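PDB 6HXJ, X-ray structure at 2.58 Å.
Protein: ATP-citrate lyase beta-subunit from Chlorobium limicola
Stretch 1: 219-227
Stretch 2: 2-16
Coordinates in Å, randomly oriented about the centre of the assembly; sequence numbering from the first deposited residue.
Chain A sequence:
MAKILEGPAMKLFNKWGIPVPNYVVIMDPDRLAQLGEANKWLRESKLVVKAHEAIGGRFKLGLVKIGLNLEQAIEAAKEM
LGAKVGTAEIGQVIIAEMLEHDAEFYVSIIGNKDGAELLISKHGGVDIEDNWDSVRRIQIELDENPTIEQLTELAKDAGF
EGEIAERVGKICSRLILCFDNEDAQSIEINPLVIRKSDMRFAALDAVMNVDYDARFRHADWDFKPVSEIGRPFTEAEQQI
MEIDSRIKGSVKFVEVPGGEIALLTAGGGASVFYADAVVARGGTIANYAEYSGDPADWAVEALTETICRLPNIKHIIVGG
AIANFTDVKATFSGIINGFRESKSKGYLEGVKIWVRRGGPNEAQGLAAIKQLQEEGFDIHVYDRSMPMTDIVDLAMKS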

# COMPACT_ATOMS: atom_id res chain seq x y z
N ALA A 219 13.63 1.79 50.30
CA ALA A 219 14.66 1.14 49.49
C ALA A 219 15.87 0.67 50.34
O ALA A 219 16.67 -0.15 49.89
CB ALA A 219 15.12 2.08 48.40
N ASP A 220 15.97 1.17 51.59
CA ASP A 220 17.02 0.81 52.53
C ASP A 220 16.70 -0.44 53.36
O ASP A 220 17.54 -0.86 54.17
CB ASP A 220 17.38 2.02 53.41
CG ASP A 220 16.43 2.35 54.55
OD1 ASP A 220 15.19 2.39 54.31
OD2 ASP A 220 16.91 2.62 55.67
N TRP A 221 15.52 -1.04 53.17
CA TRP A 221 15.07 -2.23 53.90
C TRP A 221 15.64 -3.50 53.31
O TRP A 221 14.90 -4.33 52.76
CB TRP A 221 13.53 -2.28 53.98
CG TRP A 221 12.90 -1.40 55.02
CD1 TRP A 221 13.50 -0.40 55.74
CD2 TRP A 221 11.53 -1.43 55.44
NE1 TRP A 221 12.59 0.18 56.60
CE2 TRP A 221 11.37 -0.43 56.43
CE3 TRP A 221 10.42 -2.21 55.09
CZ2 TRP A 221 10.14 -0.18 57.05
CZ3 TRP A 221 9.21 -1.96 55.71
CH2 TRP A 221 9.07 -0.97 56.68
N ASP A 222 16.94 -3.68 53.45
CA ASP A 222 17.63 -4.89 52.99
C ASP A 222 17.54 -5.97 54.08
O ASP A 222 18.54 -6.35 54.68
CB ASP A 222 19.09 -4.59 52.55
CG ASP A 222 20.01 -3.84 53.51
OD1 ASP A 222 19.51 -3.08 54.36
OD2 ASP A 222 21.25 -4.01 53.40
N PHE A 223 16.31 -6.42 54.38
CA PHE A 223 15.98 -7.45 55.37
C PHE A 223 14.59 -8.05 55.10
O PHE A 223 13.75 -7.43 54.44
CB PHE A 223 16.04 -6.92 56.83
CG PHE A 223 15.09 -5.78 57.15
CD1 PHE A 223 13.75 -6.03 57.46
CD2 PHE A 223 15.53 -4.47 57.15
CE1 PHE A 223 12.87 -4.98 57.72
CE2 PHE A 223 14.65 -3.42 57.45
CZ PHE A 223 13.33 -3.69 57.74
N LYS A 224 14.33 -9.24 55.66
CA LYS A 224 13.06 -9.96 55.56
C LYS A 224 12.50 -10.11 56.98
O LYS A 224 13.27 -10.12 57.95
CB LYS A 224 13.26 -11.33 54.90
CG LYS A 224 13.19 -11.30 53.36
CD LYS A 224 13.77 -12.57 52.72
CE LYS A 224 14.32 -12.31 51.34
NZ LYS A 224 15.06 -13.48 50.79
N PRO A 225 11.17 -10.24 57.15
CA PRO A 225 10.65 -10.34 58.52
C PRO A 225 10.77 -11.73 59.12
O PRO A 225 10.81 -12.71 58.39
CB PRO A 225 9.19 -9.91 58.38
CG PRO A 225 8.99 -9.54 56.91
CD PRO A 225 10.08 -10.22 56.16
N VAL A 226 10.85 -11.78 60.47
CA VAL A 226 10.96 -13.00 61.28
C VAL A 226 9.67 -13.78 61.17
O VAL A 226 8.60 -13.18 61.03
CB VAL A 226 11.28 -12.65 62.76
CG1 VAL A 226 11.14 -13.86 63.69
CG2 VAL A 226 12.66 -12.02 62.91
N SER A 227 9.79 -15.12 61.27
CA SER A 227 8.74 -16.12 61.20
C SER A 227 7.62 -15.91 62.23
O SER A 227 7.90 -15.66 63.41
CB SER A 227 9.34 -17.52 61.38
OG SER A 227 10.45 -17.77 60.52
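Stretch 2 2-16: AKILEGPAMKLFNKW

Stretch 2 runs antiparallel to stretch 1. Its extended N-terminal residues pair with Pro-225 and Val-226, and its helix, residues 6-15, continues past Phe-223 towards Asp-220. Stretch 1 has no regular helix or strand. The CA atoms of Pro-225 and Ile-4 are 5.1 Å apart; Phe-223 CA and Pro-8 CA are 6.9 Å apart.

One backbone hydrogen bond joins the stretches. Val-226 N donates to Lys-3 O at 2.8 Å, nearly straight at 168°. The Lys-3 side chain is all t, and its end leads away from stretch 1. Val-226, chi1 t, points toward stretch 2 and places CG2 3.8 Å from Leu-5 CD2. Leu-5 is the N-cap residue; its CA-to-CB bond points sideways, but its m, t conformation brings the end of the side chain nearer to Val-226. Pro-225 CB packs on Ala-2 CB at 3.6 Å.

Phe-223 points toward stretch 2 with chi1 p and chi2 81°. This sets its ring across the junction of the extended segment and the helix: CE1 is 3.5 Å from Ile-4 CG2, and CD2 is 4.0 Å from Pro-8 CB. Both partners lie oblique to the ring. Ile-4 is p, t.

Farther along the helix, Lys-11 and Lys-15 are four residues apart, about one turn, and both point toward stretch 1. Both have chi1 and chi2 t, which extends them to acidic partners. Lys-11 NZ forms a salt bridge with Asp-222 OD1 at 2.9 Å; its chi3 is off-rotamer at 148°. Lys-15 NZ forms another with Asp-220 OD2 at 2.8 Å. Both aspartates have chi1 p. Leu-12, m, t, starts sideways, but its end comes nearer, with CD1 4.2 Å from Trp-221 NE1. The Trp-221 CA-to-CB bond points away, yet its ring end approaches.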

# COMPACT_ATOMS: atom_id res chain seq x y z
N ALA A 2 5.32 -6.98 61.51
CA ALA A 2 6.44 -7.82 61.08
C ALA A 2 7.67 -7.61 61.96
O ALA A 2 8.32 -6.55 61.92
CB ALA A 2 6.75 -7.56 59.61
N LYS A 3 7.97 -8.64 62.79
CA LYS A 3 9.11 -8.60 63.69
C LYS A 3 10.35 -8.69 62.88
O LYS A 3 10.41 -9.45 61.93
CB LYS A 3 9.06 -9.74 64.71
CG LYS A 3 10.04 -9.53 65.86
CD LYS A 3 9.88 -10.59 66.94
CE LYS A 3 10.96 -10.55 67.98
NZ LYS A 3 10.74 -11.60 69.02
N ILE A 4 11.32 -7.87 63.21
CA ILE A 4 12.59 -7.84 62.52
C ILE A 4 13.71 -8.13 63.47
O ILE A 4 13.61 -7.85 64.67
CB ILE A 4 12.79 -6.51 61.77
CG1 ILE A 4 12.91 -5.32 62.74
CG2 ILE A 4 11.68 -6.31 60.74
CD1 ILE A 4 13.40 -4.07 62.15
N LEU A 5 14.80 -8.68 62.93
CA LEU A 5 15.98 -9.05 63.70
C LEU A 5 16.71 -7.90 64.36
O LEU A 5 16.57 -6.74 63.96
CB LEU A 5 16.95 -9.89 62.87
CG LEU A 5 16.47 -11.33 62.58
CD1 LEU A 5 17.37 -12.02 61.60
CD2 LEU A 5 16.38 -12.17 63.83
N GLU A 6 17.49 -8.25 65.39
CA GLU A 6 18.28 -7.32 66.18
C GLU A 6 19.14 -6.42 65.31
O GLU A 6 19.06 -5.21 65.46
CB GLU A 6 19.17 -8.06 67.18
CG GLU A 6 18.42 -8.71 68.31
CD GLU A 6 19.33 -9.46 69.27
OE1 GLU A 6 20.28 -8.84 69.79
OE2 GLU A 6 19.08 -10.66 69.52
N GLY A 7 19.93 -7.01 64.40
CA GLY A 7 20.80 -6.27 63.50
C GLY A 7 20.08 -5.16 62.76
O GLY A 7 20.35 -3.98 62.99
N PRO A 8 19.10 -5.54 61.92
CA PRO A 8 18.30 -4.56 61.17
C PRO A 8 17.76 -3.43 62.02
O PRO A 8 17.88 -2.26 61.65
CB PRO A 8 17.15 -5.42 60.65
CG PRO A 8 17.73 -6.75 60.49
CD PRO A 8 18.72 -6.92 61.57
N ALA A 9 17.15 -3.78 63.16
CA ALA A 9 16.60 -2.81 64.09
C ALA A 9 17.68 -1.80 64.45
O ALA A 9 17.47 -0.60 64.29
CB ALA A 9 16.10 -3.53 65.32
N MET A 10 18.85 -2.29 64.86
CA MET A 10 19.99 -1.45 65.22
C MET A 10 20.40 -0.55 64.08
O MET A 10 20.67 0.62 64.30
CB MET A 10 21.15 -2.30 65.70
CG MET A 10 20.83 -3.01 66.98
SD MET A 10 22.22 -3.50 67.99
CE MET A 10 21.52 -5.00 68.70
N LYS A 11 20.40 -1.07 62.85
CA LYS A 11 20.73 -0.28 61.68
C LYS A 11 19.84 0.96 61.57
O LYS A 11 20.34 2.05 61.31
CB LYS A 11 20.66 -1.14 60.41
CG LYS A 11 20.74 -0.35 59.11
CD LYS A 11 21.12 -1.21 57.92
CE LYS A 11 20.47 -0.71 56.66
NZ LYS A 11 21.29 -1.03 55.45
N LEU A 12 18.52 0.79 61.81
CA LEU A 12 17.54 1.88 61.75
C LEU A 12 17.71 2.81 62.90
O LEU A 12 17.48 4.00 62.77
CB LEU A 12 16.13 1.34 61.74
CG LEU A 12 15.89 0.28 60.68
CD1 LEU A 12 14.43 0.14 60.39
CD2 LEU A 12 16.64 0.61 59.38
N PHE A 13 18.11 2.27 64.04
CA PHE A 13 18.38 3.11 65.20
C PHE A 13 19.51 4.01 64.82
O PHE A 13 19.37 5.22 64.90
CB PHE A 13 18.78 2.26 66.38
CG PHE A 13 17.63 1.60 67.06
CD1 PHE A 13 16.34 1.78 66.60
CD2 PHE A 13 17.83 0.81 68.18
CE1 PHE A 13 15.26 1.16 67.23
CE2 PHE A 13 16.76 0.21 68.83
CZ PHE A 13 15.48 0.38 68.35
N ASN A 14 20.61 3.41 64.34
CA ASN A 14 21.80 4.09 63.86
C ASN A 14 21.43 5.20 62.91
O ASN A 14 21.84 6.34 63.10
CB ASN A 14 22.67 3.09 63.16
CG ASN A 14 24.08 3.13 63.60
OD1 ASN A 14 24.39 3.13 64.79
ND2 ASN A 14 24.95 3.30 62.63
N LYS A 15 20.61 4.88 61.91
CA LYS A 15 20.12 5.82 60.91
C LYS A 15 19.50 7.08 61.55
O LYS A 15 19.79 8.19 61.12
CB LYS A 15 19.12 5.10 60.01
CG LYS A 15 18.38 6.00 59.06
CD LYS A 15 17.79 5.20 57.93
CE LYS A 15 16.59 5.90 57.38
NZ LYS A 15 15.96 5.13 56.27
N TRP A 16 18.66 6.90 62.58
CA TRP A 16 18.00 8.03 63.22
C TRP A 16 18.75 8.50 64.46
O TRP A 16 18.18 9.18 65.32
CB TRP A 16 16.51 7.70 63.50
CG TRP A 16 15.76 7.50 62.22
CD1 TRP A 16 15.62 6.33 61.53
CD2 TRP A 16 15.25 8.54 61.37
NE1 TRP A 16 14.97 6.57 60.34
CE2 TRP A 16 14.76 7.92 60.20
CE3 TRP A 16 15.17 9.94 61.48
CZ2 TRP A 16 14.22 8.65 59.15
CZ3 TRP A 16 14.63 10.65 60.44
CH2 TRP A 16 14.16 10.02 59.29